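PDB 3GRH: putative acyl-CoA thioester hydrolase YbhC from Escherichia coli K-12, which is a putative thioesterase of the outer membrane that belongs to the pectinesterase family but neither binds pectin nor has pectinesterase activity. Local coordinates for residues Thr268-Ser273 and Gly286-Asp291; Ala62-Ser67 and Gln234-Asn239. All blocks are in the same frame, centred on the assembly; numbering follows the deposited sequence.

From the N terminus, the chain first passes through the loop 62-67, which lies between helix 50-53 and strand 77-79. Interaction 2 brings this loop against strand 235-238, so it closes a long excursion of 166 residues. Interaction 1 follows in series: it opens after interaction 2 has closed, and neither nests in the other nor crosses it. It pairs strand 267-271 with strand 287-291 and spans only 12 residues. Strands 235-238, 267-271 and 287-291 are consecutive in one parallel sheet of the beta-helix. The two contacts therefore meet where strands 235-238 and 267-271 lie side by side. There Thr271 N lies 2.8 Å from Ile237 O, a probable hydrogen bond.

Interaction 1 (Thr268-Ser273 and Gly286-Asp291); sequences TLVTNS and GAVVFD
Strands 268-271 and 287-291 pair in parallel, as neighbouring strands of one sheet of the right-handed beta-helix of the pectinesterase family. Five backbone hydrogen bonds join them: Thr268 N to Ala287 O, Val289 N to Thr268 O, Val270 N to Val289 O (nearly straight, 177° at the hydrogen), Asp291 N to Val270 O and Asn272 N to Asp291 O.

Apolar contacts form on both faces. On the face of Thr268, Val270, Val288 and Phe290, Val270 and Phe290 lie side by side, and Val270 CB meets the ring obliquely, 3.6 Å from Phe290 CD1. Val270 CG2 comes beside its backbone N and reaches Phe290 CE1 at 3.8 Å and Val288 CG1 at 4.0 Å. With an alanine here, the CG1 and CG2 contacts would go, which would probably leave a gap beside Phe290 CD1 and CE1 and beside Val288 CG1. Val288 CG1 lies 3.5 Å above the Phe290 ring plane, offset toward the rim. On the other face, Leu269 CD1 reaches Val289 CG1 at 3.8 Å.

Thr271 OG1 bonds to Asn238 ND2, on the neighbouring strand. A water 2.6 Å from Thr268 OG1 also donates weakly to Ala287 O, bridging the strands.

Interaction 2 (Ala62-Ser67 and Gln234-Asn239); sequences AAWNPS and QVQINN
The Trp64 indole is sandwiched. Gln234 lies on one face, and Pro66, from the indole's own loop, lies on the opposite face with CD 3.7 Å above the ring plane. Gln234 CG makes a CH-pi contact, 3.5 Å from the centroid of the five-membered ring and 8° off its normal. The Gln234 amide lies almost flat against the indole, the two planes only 9° apart. The Gln234 backbone joins in, with Gln234 CA 3.4 Å from Trp64 CZ2. At the rim, Val235 O sits near the ring plane, 3.4 Å from Trp64 CH2.

Torsions set up this overlap. Trp64 CG is anti to the backbone N (chi1 180°), which carries the indole out from the loop toward residues 234-236. The Gln234 chain, extended beyond CG, crosses the indole obliquely, from CZ2 beside its CA to CD1 beside its CD.

Gln236 meets the same benzene end of the indole as Val235 O. Its CG packs obliquely there, 3.9 Å from Trp64 CZ2. Farther out, Pro66 CB comes within 3.7 Å of Gln236 CD. Phe54 and Arg267 also touch Trp64, and Pro66 rests on Leu269 of the next strand.

This is surface packing away from the annotated sites. A loop from the N-terminal part of the chain lies against the outside of the parallel beta-helix, with a tryptophan laid over the start of one strand.

Interaction 1 (Thr268-Ser273 and Gly286-Asp291)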
loop_
_atom_site.group_PDB
_atom_site.type_symbol
_atom_site.label_atom_id
_atom_site.label_comp_id
_atom_site.label_asym_id
_atom_site.label_seq_id
_atom_site.Cartn_x
_atom_site.Cartn_y
_atom_site.Cartn_z
ATOM N N THR A 268 -9.106 0.277 -0.050
ATOM C CA THR A 268 -8.308 -0.031 -1.255
ATOM C C THR A 268 -8.259 -1.518 -1.485
ATOM O O THR A 268 -8.019 -2.276 -0.547
ATOM C CB THR A 268 -6.858 0.550 -1.051
ATOM O OG1 THR A 268 -6.961 1.956 -0.714
ATOM C CG2 THR A 268 -6.001 0.406 -2.257
ATOM N N LEU A 269 -8.361 -1.938 -2.742
ATOM C CA LEU A 269 -8.196 -3.341 -3.128
ATOM C C LEU A 269 -7.009 -3.439 -4.064
ATOM O O LEU A 269 -7.033 -2.796 -5.133
ATOM C CB LEU A 269 -9.452 -3.861 -3.862
ATOM C CG LEU A 269 -9.339 -5.292 -4.366
ATOM C CD1 LEU A 269 -9.159 -6.209 -3.195
ATOM C CD2 LEU A 269 -10.542 -5.574 -5.174
ATOM N N VAL A 270 -6.020 -4.240 -3.714
ATOM C CA VAL A 270 -4.823 -4.459 -4.572
ATOM C C VAL A 270 -4.843 -5.939 -4.956
ATOM O O VAL A 270 -4.883 -6.817 -4.078
ATOM C CB VAL A 270 -3.534 -4.172 -3.788
ATOM C CG1 VAL A 270 -2.242 -4.458 -4.663
ATOM C CG2 VAL A 270 -3.526 -2.756 -3.237
ATOM N N THR A 271 -4.953 -6.231 -6.243
ATOM C CA THR A 271 -5.015 -7.574 -6.734
ATOM C C THR A 271 -3.941 -7.877 -7.783
ATOM O O THR A 271 -3.578 -6.982 -8.601
ATOM C CB THR A 271 -6.379 -7.861 -7.384
ATOM O OG1 THR A 271 -6.697 -6.881 -8.403
ATOM C CG2 THR A 271 -7.503 -7.817 -6.301
ATOM N N ASN A 272 -3.423 -9.114 -7.770
ATOM C CA ASN A 272 -2.640 -9.579 -8.890
ATOM C C ASN A 272 -1.398 -8.723 -9.121
ATOM O O ASN A 272 -1.000 -8.565 -10.242
ATOM C CB ASN A 272 -3.461 -9.659 -10.156
ATOM C CG ASN A 272 -4.666 -10.462 -9.995
ATOM O OD1 ASN A 272 -5.827 -10.089 -10.404
ATOM N ND2 ASN A 272 -4.454 -11.578 -9.416
ATOM N N SER A 273 -0.843 -8.178 -8.053
ATOM C CA SER A 273 0.235 -7.179 -8.140
ATOM C C SER A 273 1.546 -7.678 -7.541
ATOM O O SER A 273 1.611 -8.790 -7.043
ATOM C CB SER A 273 -0.179 -5.862 -7.548
ATOM O OG SER A 273 -1.261 -5.249 -8.306
ATOM N N GLY A 286 -5.519 3.031 6.664
ATOM C CA GLY A 286 -6.545 2.767 5.664
ATOM C C GLY A 286 -6.799 1.277 5.720
ATOM O O GLY A 286 -5.990 0.509 6.249
ATOM N N ALA A 287 -7.936 0.863 5.172
ATOM C CA ALA A 287 -8.293 -0.494 5.077
ATOM C C ALA A 287 -7.871 -0.972 3.687
ATOM O O ALA A 287 -8.405 -0.446 2.656
ATOM C CB ALA A 287 -9.742 -0.609 5.194
ATOM N N VAL A 288 -6.947 -1.908 3.628
ATOM C CA VAL A 288 -6.398 -2.352 2.335
ATOM C C VAL A 288 -6.481 -3.842 2.299
ATOM O O VAL A 288 -6.024 -4.497 3.236
ATOM C CB VAL A 288 -4.936 -1.943 2.113
ATOM C CG1 VAL A 288 -4.557 -2.240 0.630
ATOM C CG2 VAL A 288 -4.766 -0.455 2.469
ATOM N N VAL A 289 -7.009 -4.416 1.222
ATOM C CA VAL A 289 -7.035 -5.844 0.973
ATOM C C VAL A 289 -6.102 -6.153 -0.169
ATOM O O VAL A 289 -6.237 -5.516 -1.201
ATOM C CB VAL A 289 -8.437 -6.332 0.692
ATOM C CG1 VAL A 289 -8.390 -7.808 0.221
ATOM C CG2 VAL A 289 -9.414 -6.188 1.886
ATOM N N PHE A 290 -5.156 -7.057 0.038
ATOM C CA PHE A 290 -4.200 -7.519 -0.981
ATOM C C PHE A 290 -4.596 -8.916 -1.297
ATOM O O PHE A 290 -4.551 -9.760 -0.421
ATOM C CB PHE A 290 -2.796 -7.542 -0.386
ATOM C CG PHE A 290 -2.282 -6.211 0.004
ATOM C CD1 PHE A 290 -1.633 -5.449 -0.953
ATOM C CD2 PHE A 290 -2.389 -5.732 1.295
ATOM C CE1 PHE A 290 -1.117 -4.230 -0.647
ATOM C CE2 PHE A 290 -1.865 -4.474 1.583
ATOM C CZ PHE A 290 -1.262 -3.729 0.576
ATOM N N ASP A 291 -4.965 -9.204 -2.532
ATOM C CA ASP A 291 -5.352 -10.559 -2.956
ATOM C C ASP A 291 -4.420 -10.988 -4.096
ATOM O O ASP A 291 -4.197 -10.221 -5.054
ATOM C CB ASP A 291 -6.794 -10.627 -3.324
ATOM C CG ASP A 291 -7.333 -12.069 -3.448
ATOM O OD1 ASP A 291 -8.561 -12.195 -3.678
ATOM O OD2 ASP A 291 -6.593 -13.079 -3.314
HETATM O O HOH W 1 -6.958 2.415 1.823
#

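Interaction 2 (Ala62-Ser67 and Gln234-Asn239)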
loop_
_atom_site.group_PDB
_atom_site.type_symbol
_atom_site.label_atom_id
_atom_site.label_comp_id
_atom_site.label_asym_id
_atom_site.label_seq_id
_atom_site.Cartn_x
_atom_site.Cartn_y
_atom_site.Cartn_z
ATOM N N ALA A 62 -24.456 -1.555 2.064
ATOM C CA ALA A 62 -23.709 -2.747 1.784
ATOM C C ALA A 62 -22.223 -2.397 1.778
ATOM O O ALA A 62 -21.829 -1.233 1.531
ATOM C CB ALA A 62 -24.135 -3.305 0.440
ATOM N N ALA A 63 -21.409 -3.410 2.065
ATOM C CA ALA A 63 -19.957 -3.291 1.945
ATOM C C ALA A 63 -19.592 -3.023 0.510
ATOM O O ALA A 63 -20.309 -3.385 -0.416
ATOM C CB ALA A 63 -19.309 -4.597 2.385
ATOM N N TRP A 64 -18.423 -2.433 0.302
ATOM C CA TRP A 64 -17.929 -2.212 -1.053
ATOM C C TRP A 64 -17.589 -3.561 -1.636
ATOM O O TRP A 64 -16.786 -4.298 -1.053
ATOM C CB TRP A 64 -16.723 -1.285 -0.975
ATOM C CG TRP A 64 -16.081 -0.947 -2.284
ATOM C CD1 TRP A 64 -16.714 -0.579 -3.415
ATOM C CD2 TRP A 64 -14.683 -0.917 -2.577
ATOM N NE1 TRP A 64 -15.805 -0.338 -4.415
ATOM C CE2 TRP A 64 -14.551 -0.537 -3.924
ATOM C CE3 TRP A 64 -13.540 -1.196 -1.860
ATOM C CZ2 TRP A 64 -13.310 -0.422 -4.528
ATOM C CZ3 TRP A 64 -12.345 -1.097 -2.444
ATOM C CH2 TRP A 64 -12.224 -0.750 -3.769
ATOM N N ASN A 65 -18.125 -3.812 -2.836
ATOM C CA ASN A 65 -17.848 -5.035 -3.584
ATOM C C ASN A 65 -17.487 -4.641 -4.998
ATOM O O ASN A 65 -18.320 -4.663 -5.898
ATOM C CB ASN A 65 -19.030 -5.948 -3.517
ATOM C CG ASN A 65 -18.788 -7.239 -4.255
ATOM O OD1 ASN A 65 -17.712 -7.842 -4.136
ATOM N ND2 ASN A 65 -19.739 -7.639 -5.032
ATOM N N PRO A 66 -16.260 -4.266 -5.200
ATOM C CA PRO A 66 -15.982 -3.638 -6.476
ATOM C C PRO A 66 -16.039 -4.575 -7.651
ATOM O O PRO A 66 -15.714 -5.731 -7.473
ATOM C CB PRO A 66 -14.559 -3.187 -6.309
ATOM C CG PRO A 66 -13.955 -4.020 -5.258
ATOM C CD PRO A 66 -15.114 -4.321 -4.283
ATOM N N SER A 67 -16.485 -4.100 -8.806
ATOM C CA SER A 67 -16.430 -4.942 -9.961
ATOM C C SER A 67 -15.019 -4.751 -10.488
ATOM O O SER A 67 -14.434 -3.676 -10.357
ATOM C CB SER A 67 -17.504 -4.624 -10.985
ATOM O OG SER A 67 -17.505 -3.275 -11.301
ATOM N N GLN A 234 -12.300 3.577 -2.271
ATOM C CA GLN A 234 -12.746 2.766 -3.374
ATOM C C GLN A 234 -11.696 2.724 -4.478
ATOM O O GLN A 234 -12.069 2.824 -5.628
ATOM C CB GLN A 234 -14.158 3.099 -3.861
ATOM C CG GLN A 234 -15.202 2.827 -2.799
ATOM C CD GLN A 234 -16.634 3.040 -3.265
ATOM O OE1 GLN A 234 -16.931 3.159 -4.463
ATOM N NE2 GLN A 234 -17.507 2.920 -2.354
ATOM N N VAL A 235 -10.423 2.497 -4.119
ATOM C CA VAL A 235 -9.338 2.478 -5.048
ATOM C C VAL A 235 -9.031 1.033 -5.431
ATOM O O VAL A 235 -9.030 0.187 -4.571
ATOM C CB VAL A 235 -8.147 3.143 -4.467
ATOM C CG1 VAL A 235 -6.823 2.939 -5.245
ATOM C CG2 VAL A 235 -8.467 4.609 -4.211
ATOM N N GLN A 236 -8.805 0.782 -6.709
ATOM C CA GLN A 236 -8.504 -0.553 -7.209
ATOM C C GLN A 236 -7.211 -0.535 -7.949
ATOM O O GLN A 236 -7.041 0.264 -8.853
ATOM C CB GLN A 236 -9.582 -1.119 -8.116
ATOM C CG GLN A 236 -10.919 -1.277 -7.425
ATOM C CD GLN A 236 -12.011 -1.579 -8.425
ATOM O OE1 GLN A 236 -12.033 -2.711 -8.946
ATOM N NE2 GLN A 236 -12.930 -0.608 -8.665
ATOM N N ILE A 237 -6.285 -1.395 -7.562
ATOM C CA ILE A 237 -4.953 -1.475 -8.215
ATOM C C ILE A 237 -4.822 -2.920 -8.653
ATOM O O ILE A 237 -4.878 -3.838 -7.783
ATOM C CB ILE A 237 -3.884 -1.125 -7.184
ATOM C CG1 ILE A 237 -4.018 0.349 -6.843
ATOM C CG2 ILE A 237 -2.539 -1.402 -7.761
ATOM C CD1 ILE A 237 -3.279 0.745 -5.612
ATOM N N ASN A 238 -4.717 -3.165 -9.972
ATOM C CA ASN A 238 -4.736 -4.524 -10.489
ATOM C C ASN A 238 -3.575 -4.723 -11.450
ATOM O O ASN A 238 -3.362 -3.932 -12.357
ATOM C CB ASN A 238 -6.058 -4.853 -11.186
ATOM C CG ASN A 238 -6.041 -6.222 -11.764
ATOM O OD1 ASN A 238 -6.139 -6.410 -13.013
ATOM N ND2 ASN A 238 -5.855 -7.204 -10.901
ATOM N N ASN A 239 -2.803 -5.779 -11.243
ATOM C CA ASN A 239 -1.667 -6.105 -12.163
ATOM C C ASN A 239 -0.741 -4.946 -12.316
ATOM O O ASN A 239 -0.444 -4.504 -13.428
ATOM C CB ASN A 239 -2.178 -6.567 -13.517
ATOM C CG ASN A 239 -1.117 -7.257 -14.346
ATOM O OD1 ASN A 239 -0.177 -7.858 -13.802
ATOM N ND2 ASN A 239 -1.232 -7.105 -15.668
#